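PDB 2IMR: aminodeoxyfutalosine deaminase from Deinococcus radiodurans, which catalyses the zinc-dependent deamination of aminodeoxyfutalosine to futalosine, a step of menaquinone biosynthesis, and more weakly deaminates adenosine and related nucleosides. Local coordinates for residues H99-A111 / V121-A134. Sequence-based numbering, arbitrary orientation.
Sequences HTHLDMSAYEFQA and VVIRGRHLRGVAAA. With ZN (zinc ion), chain B.
Leu102 and Ala134 bring the chain just past strand 100-101 against helix 130-143: Leu102 CB lies 4.3 Å from Ala134 CB, and a water donates to both Leu102 O and Ala133 O. Asp103 follows, its carboxylate turned to the backbone N-H groups of Trp154 and Ala155; a second water donates to Asp103 OD2 and Met104 O and accepts from Gly130 N. The direct backbone link is Met104 N to Leu128 O, 2.8 Å, and the Met104 sulfur rests on Leu128 CD1. With chi3 at 77° the methionine chain bends, setting CE over one face of the His101 ring. Ser105 and Glu108 form a capping box at the start of helix 106-111, Ser105 N donating to Glu108 OE2. Beside this turn the Arg129 guanidinium lies flat, Ser105 C and Ala106 N over one face and Arg126 O over the other. A kink at chi2 (-88°) folds the arginine back, and its NH1 reaches Leu128 O at 3.3 Å, on the opposite side of that carbonyl plane from Met104 N. Replacing Arg129 by an alanine is likely to leave Leu128 O with one donor fewer and to open a gap between Ala106 and the Arg126 carbonyl. Farther on, Phe109 packs by CZ on Gly125 CA (3.8 Å) and by CE1 on Val121 CG1. His99 and His101, each 2.1 Å from zinc through NE2, join His240 at the metal; this is the HxH motif of the first barrel strand in TIM-barrel amidohydrolases, here continued by a loop and helix 106-111, packed on helices 119-125 and 130-143 and their joining loop.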
loop_
_atom_site.group_PDB
_atom_site.type_symbol
_atom_site.label_atom_id
_atom_site.label_comp_id
_atom_site.label_asym_id
_atom_site.label_seq_id
_atom_site.Cartn_x
_atom_site.Cartn_y
_atom_site.Cartn_z
ATOM N N HIS A 99 -0.942 2.351 0.120
ATOM C CA HIS A 99 -1.850 1.880 -0.913
ATOM C C HIS A 99 -3.295 2.257 -0.657
ATOM O O HIS A 99 -3.890 1.852 0.343
ATOM C CB HIS A 99 -1.782 0.358 -1.081
ATOM C CG HIS A 99 -2.619 -0.151 -2.218
ATOM N ND1 HIS A 99 -2.176 -0.156 -3.524
ATOM C CD2 HIS A 99 -3.896 -0.601 -2.252
ATOM C CE1 HIS A 99 -3.144 -0.588 -4.314
ATOM N NE2 HIS A 99 -4.200 -0.862 -3.566
ATOM N N THR A 100 -3.849 3.037 -1.576
ATOM C CA THR A 100 -5.248 3.422 -1.512
ATOM C C THR A 100 -5.695 3.832 -2.909
ATOM O O THR A 100 -4.886 3.896 -3.843
ATOM C CB THR A 100 -5.487 4.601 -0.524
ATOM O OG1 THR A 100 -6.897 4.839 -0.406
ATOM C CG2 THR A 100 -4.805 5.868 -1.014
ATOM N N HIS A 101 -6.993 4.065 -3.055
ATOM C CA HIS A 101 -7.562 4.522 -4.317
ATOM C C HIS A 101 -8.430 5.716 -3.928
ATOM O O HIS A 101 -9.425 5.538 -3.223
ATOM C CB HIS A 101 -8.471 3.461 -4.952
ATOM C CG HIS A 101 -7.763 2.223 -5.409
ATOM N ND1 HIS A 101 -7.728 1.837 -6.734
ATOM C CD2 HIS A 101 -7.136 1.241 -4.717
ATOM C CE1 HIS A 101 -7.116 0.672 -6.838
ATOM N NE2 HIS A 101 -6.746 0.287 -5.628
ATOM N N LEU A 102 -8.053 6.920 -4.354
ATOM C CA LEU A 102 -8.847 8.107 -4.036
ATOM C C LEU A 102 -9.972 8.259 -5.058
ATOM O O LEU A 102 -10.946 8.982 -4.827
ATOM C CB LEU A 102 -7.971 9.365 -4.004
ATOM C CG LEU A 102 -6.874 9.340 -2.932
ATOM C CD1 LEU A 102 -6.224 10.709 -2.842
ATOM C CD2 LEU A 102 -7.474 8.966 -1.574
ATOM N N ASP A 103 -9.823 7.581 -6.194
ATOM C CA ASP A 103 -10.848 7.569 -7.233
ATOM C C ASP A 103 -10.819 6.163 -7.825
ATOM O O ASP A 103 -9.756 5.544 -7.920
ATOM C CB ASP A 103 -10.590 8.639 -8.320
ATOM C CG ASP A 103 -9.653 8.169 -9.433
ATOM O OD1 ASP A 103 -8.436 8.023 -9.186
ATOM O OD2 ASP A 103 -10.142 7.959 -10.568
ATOM N N MET A 104 -11.989 5.642 -8.182
ATOM C CA MET A 104 -12.079 4.304 -8.761
ATOM C C MET A 104 -13.090 4.288 -9.896
ATOM O O MET A 104 -13.699 5.311 -10.219
ATOM C CB MET A 104 -12.492 3.273 -7.700
ATOM C CG MET A 104 -11.511 3.131 -6.538
ATOM S SD MET A 104 -12.004 1.869 -5.325
ATOM C CE MET A 104 -11.554 0.360 -6.198
ATOM N N SER A 105 -13.270 3.118 -10.495
ATOM C CA SER A 105 -14.200 2.966 -11.598
ATOM C C SER A 105 -15.142 1.797 -11.374
ATOM O O SER A 105 -14.789 0.820 -10.713
ATOM C CB SER A 105 -13.429 2.747 -12.899
ATOM O OG SER A 105 -14.311 2.462 -13.970
ATOM N N ALA A 106 -16.349 1.901 -11.921
ATOM C CA ALA A 106 -17.308 0.819 -11.798
ATOM C C ALA A 106 -16.684 -0.373 -12.517
ATOM O O ALA A 106 -16.948 -1.527 -12.185
ATOM C CB ALA A 106 -18.626 1.203 -12.459
ATOM N N TYR A 107 -15.840 -0.076 -13.501
ATOM C CA TYR A 107 -15.172 -1.113 -14.278
ATOM C C TYR A 107 -14.304 -2.034 -13.424
ATOM O O TYR A 107 -14.359 -3.251 -13.575
ATOM C CB TYR A 107 -14.311 -0.488 -15.381
ATOM C CG TYR A 107 -15.088 0.304 -16.416
ATOM C CD1 TYR A 107 -16.140 -0.279 -17.129
ATOM C CD2 TYR A 107 -14.771 1.636 -16.684
ATOM C CE1 TYR A 107 -16.858 0.451 -18.084
ATOM C CE2 TYR A 107 -15.484 2.374 -17.634
ATOM C CZ TYR A 107 -16.524 1.776 -18.329
ATOM O OH TYR A 107 -17.232 2.509 -19.260
ATOM N N GLU A 108 -13.503 -1.474 -12.521
ATOM C CA GLU A 108 -12.657 -2.338 -11.715
ATOM C C GLU A 108 -13.453 -3.126 -10.673
ATOM O O GLU A 108 -12.998 -4.168 -10.209
ATOM C CB GLU A 108 -11.491 -1.545 -11.088
ATOM C CG GLU A 108 -11.853 -0.417 -10.157
ATOM C CD GLU A 108 -10.670 0.511 -9.895
ATOM O OE1 GLU A 108 -9.573 0.020 -9.528
ATOM O OE2 GLU A 108 -10.836 1.736 -10.055
ATOM N N PHE A 109 -14.643 -2.640 -10.319
ATOM C CA PHE A 109 -15.508 -3.346 -9.374
ATOM C C PHE A 109 -16.156 -4.511 -10.124
ATOM O O PHE A 109 -16.220 -5.633 -9.623
ATOM C CB PHE A 109 -16.612 -2.425 -8.845
ATOM C CG PHE A 109 -16.205 -1.607 -7.653
ATOM C CD1 PHE A 109 -16.326 -2.122 -6.365
ATOM C CD2 PHE A 109 -15.685 -0.328 -7.817
ATOM C CE1 PHE A 109 -15.931 -1.372 -5.254
ATOM C CE2 PHE A 109 -15.288 0.429 -6.716
ATOM C CZ PHE A 109 -15.412 -0.097 -5.431
ATOM N N GLN A 110 -16.629 -4.228 -11.334
ATOM C CA GLN A 110 -17.279 -5.236 -12.162
ATOM C C GLN A 110 -16.332 -6.369 -12.540
ATOM O O GLN A 110 -16.751 -7.516 -12.673
ATOM C CB GLN A 110 -17.843 -4.592 -13.435
ATOM C CG GLN A 110 -19.034 -3.669 -13.189
ATOM C CD GLN A 110 -19.659 -3.157 -14.476
ATOM O OE1 GLN A 110 -19.065 -2.346 -15.195
ATOM N NE2 GLN A 110 -20.864 -3.635 -14.777
ATOM N N ALA A 111 -15.055 -6.045 -12.707
ATOM C CA ALA A 111 -14.058 -7.040 -13.087
ATOM C C ALA A 111 -13.718 -8.029 -11.973
ATOM O O ALA A 111 -13.246 -9.130 -12.244
ATOM C CB ALA A 111 -12.792 -6.339 -13.549
ATOM N N VAL A 121 -19.361 -3.090 0.318
ATOM C CA VAL A 121 -18.182 -2.555 -0.354
ATOM C C VAL A 121 -18.560 -1.885 -1.672
ATOM O O VAL A 121 -18.094 -0.790 -1.975
ATOM C CB VAL A 121 -17.149 -3.658 -0.644
ATOM C CG1 VAL A 121 -16.002 -3.093 -1.492
ATOM C CG2 VAL A 121 -16.616 -4.211 0.673
ATOM N N VAL A 122 -19.404 -2.540 -2.459
ATOM C CA VAL A 122 -19.810 -1.955 -3.730
ATOM C C VAL A 122 -20.572 -0.657 -3.467
ATOM O O VAL A 122 -20.342 0.355 -4.130
ATOM C CB VAL A 122 -20.697 -2.921 -4.534
ATOM C CG1 VAL A 122 -21.131 -2.265 -5.839
ATOM C CG2 VAL A 122 -19.930 -4.202 -4.822
ATOM N N ILE A 123 -21.466 -0.691 -2.485
ATOM C CA ILE A 123 -22.257 0.478 -2.119
ATOM C C ILE A 123 -21.369 1.646 -1.687
ATOM O O ILE A 123 -21.546 2.773 -2.152
ATOM C CB ILE A 123 -23.235 0.145 -0.969
ATOM C CG1 ILE A 123 -24.277 -0.865 -1.456
ATOM C CG2 ILE A 123 -23.912 1.418 -0.467
ATOM C CD1 ILE A 123 -25.224 -1.351 -0.372
ATOM N N ARG A 124 -20.417 1.369 -0.799
ATOM C CA ARG A 124 -19.504 2.395 -0.301
ATOM C C ARG A 124 -18.590 2.931 -1.402
ATOM O O ARG A 124 -18.169 4.086 -1.362
ATOM C CB ARG A 124 -18.641 1.835 0.836
ATOM C CG ARG A 124 -19.386 1.527 2.132
ATOM C CD ARG A 124 -18.455 0.875 3.155
ATOM N NE ARG A 124 -17.329 1.737 3.514
ATOM C CZ ARG A 124 -17.359 2.653 4.479
ATOM N NH1 ARG A 124 -18.463 2.830 5.198
ATOM N NH2 ARG A 124 -16.287 3.399 4.724
ATOM N N GLY A 125 -18.289 2.091 -2.386
ATOM C CA GLY A 125 -17.410 2.505 -3.464
ATOM C C GLY A 125 -18.014 3.382 -4.545
ATOM O O GLY A 125 -17.285 4.039 -5.286
ATOM N N ARG A 126 -19.338 3.413 -4.638
ATOM C CA ARG A 126 -19.991 4.211 -5.672
ATOM C C ARG A 126 -19.626 5.694 -5.691
ATOM O O ARG A 126 -19.499 6.282 -6.765
ATOM C CB ARG A 126 -21.512 4.072 -5.575
ATOM C CG ARG A 126 -22.051 2.690 -5.910
ATOM C CD ARG A 126 -23.558 2.758 -6.041
ATOM N NE ARG A 126 -24.214 1.462 -5.900
ATOM C CZ ARG A 126 -24.097 0.451 -6.753
ATOM N NH1 ARG A 126 -23.337 0.565 -7.835
ATOM N NH2 ARG A 126 -24.757 -0.675 -6.525
ATOM N N HIS A 127 -19.449 6.308 -4.526
ATOM C CA HIS A 127 -19.123 7.736 -4.506
ATOM C C HIS A 127 -17.669 8.054 -4.859
ATOM O O HIS A 127 -17.327 9.219 -5.091
ATOM C CB HIS A 127 -19.441 8.349 -3.139
ATOM C CG HIS A 127 -18.426 8.032 -2.088
ATOM N ND1 HIS A 127 -18.334 6.794 -1.489
ATOM C CD2 HIS A 127 -17.436 8.784 -1.552
ATOM C CE1 HIS A 127 -17.331 6.797 -0.629
ATOM N NE2 HIS A 127 -16.769 7.992 -0.649
ATOM N N LEU A 128 -16.817 7.029 -4.894
ATOM C CA LEU A 128 -15.402 7.219 -5.211
ATOM C C LEU A 128 -15.168 7.318 -6.711
ATOM O O LEU A 128 -14.497 6.471 -7.313
ATOM C CB LEU A 128 -14.564 6.070 -4.640
ATOM C CG LEU A 128 -14.609 5.910 -3.122
ATOM C CD1 LEU A 128 -13.759 4.709 -2.714
ATOM C CD2 LEU A 128 -14.103 7.186 -2.448
ATOM N N ARG A 129 -15.735 8.361 -7.306
ATOM C CA ARG A 129 -15.614 8.602 -8.736
ATOM C C ARG A 129 -15.291 10.064 -8.991
ATOM O O ARG A 129 -15.892 10.948 -8.384
ATOM C CB ARG A 129 -16.938 8.296 -9.446
ATOM C CG ARG A 129 -17.539 6.937 -9.159
ATOM C CD ARG A 129 -17.020 5.871 -10.104
ATOM N NE ARG A 129 -17.743 4.622 -9.892
ATOM C CZ ARG A 129 -17.525 3.790 -8.880
ATOM N NH1 ARG A 129 -16.585 4.059 -7.984
ATOM N NH2 ARG A 129 -18.274 2.701 -8.746
ATOM N N GLY A 130 -14.337 10.313 -9.879
ATOM C CA GLY A 130 -14.010 11.679 -10.244
ATOM C C GLY A 130 -13.158 12.569 -9.363
ATOM O O GLY A 130 -12.791 12.230 -8.234
ATOM N N VAL A 131 -12.878 13.746 -9.916
ATOM C CA VAL A 131 -12.047 14.769 -9.301
ATOM C C VAL A 131 -12.480 15.285 -7.929
ATOM O O VAL A 131 -11.672 15.336 -7.000
ATOM C CB VAL A 131 -11.909 15.974 -10.260
ATOM C CG1 VAL A 131 -11.037 17.042 -9.634
ATOM C CG2 VAL A 131 -11.321 15.510 -11.587
ATOM N N ALA A 132 -13.744 15.676 -7.802
ATOM C CA ALA A 132 -14.254 16.198 -6.536
ATOM C C ALA A 132 -14.004 15.236 -5.378
ATOM O O ALA A 132 -13.454 15.623 -4.348
ATOM C CB ALA A 132 -15.744 16.489 -6.654
ATOM N N ALA A 133 -14.408 13.984 -5.553
ATOM C CA ALA A 133 -14.227 12.972 -4.520
ATOM C C ALA A 133 -12.748 12.708 -4.234
ATOM O O ALA A 133 -12.367 12.457 -3.095
ATOM C CB ALA A 133 -14.917 11.681 -4.935
ATOM N N ALA A 134 -11.921 12.757 -5.274
ATOM C CA ALA A 134 -10.487 12.525 -5.113
ATOM C C ALA A 134 -9.846 13.656 -4.311
ATOM O O ALA A 134 -9.030 13.413 -3.419
ATOM C CB ALA A 134 -9.819 12.407 -6.480
HETATM ZN ZN ZN B . -5.932 -1.374 -4.698
HETATM O O HOH W 1 -11.236 9.959 -2.348
HETATM O O HOH W 2 -12.909 8.090 -10.936
HETATM O O HOH W 3 -6.719 -2.528 -3.575
#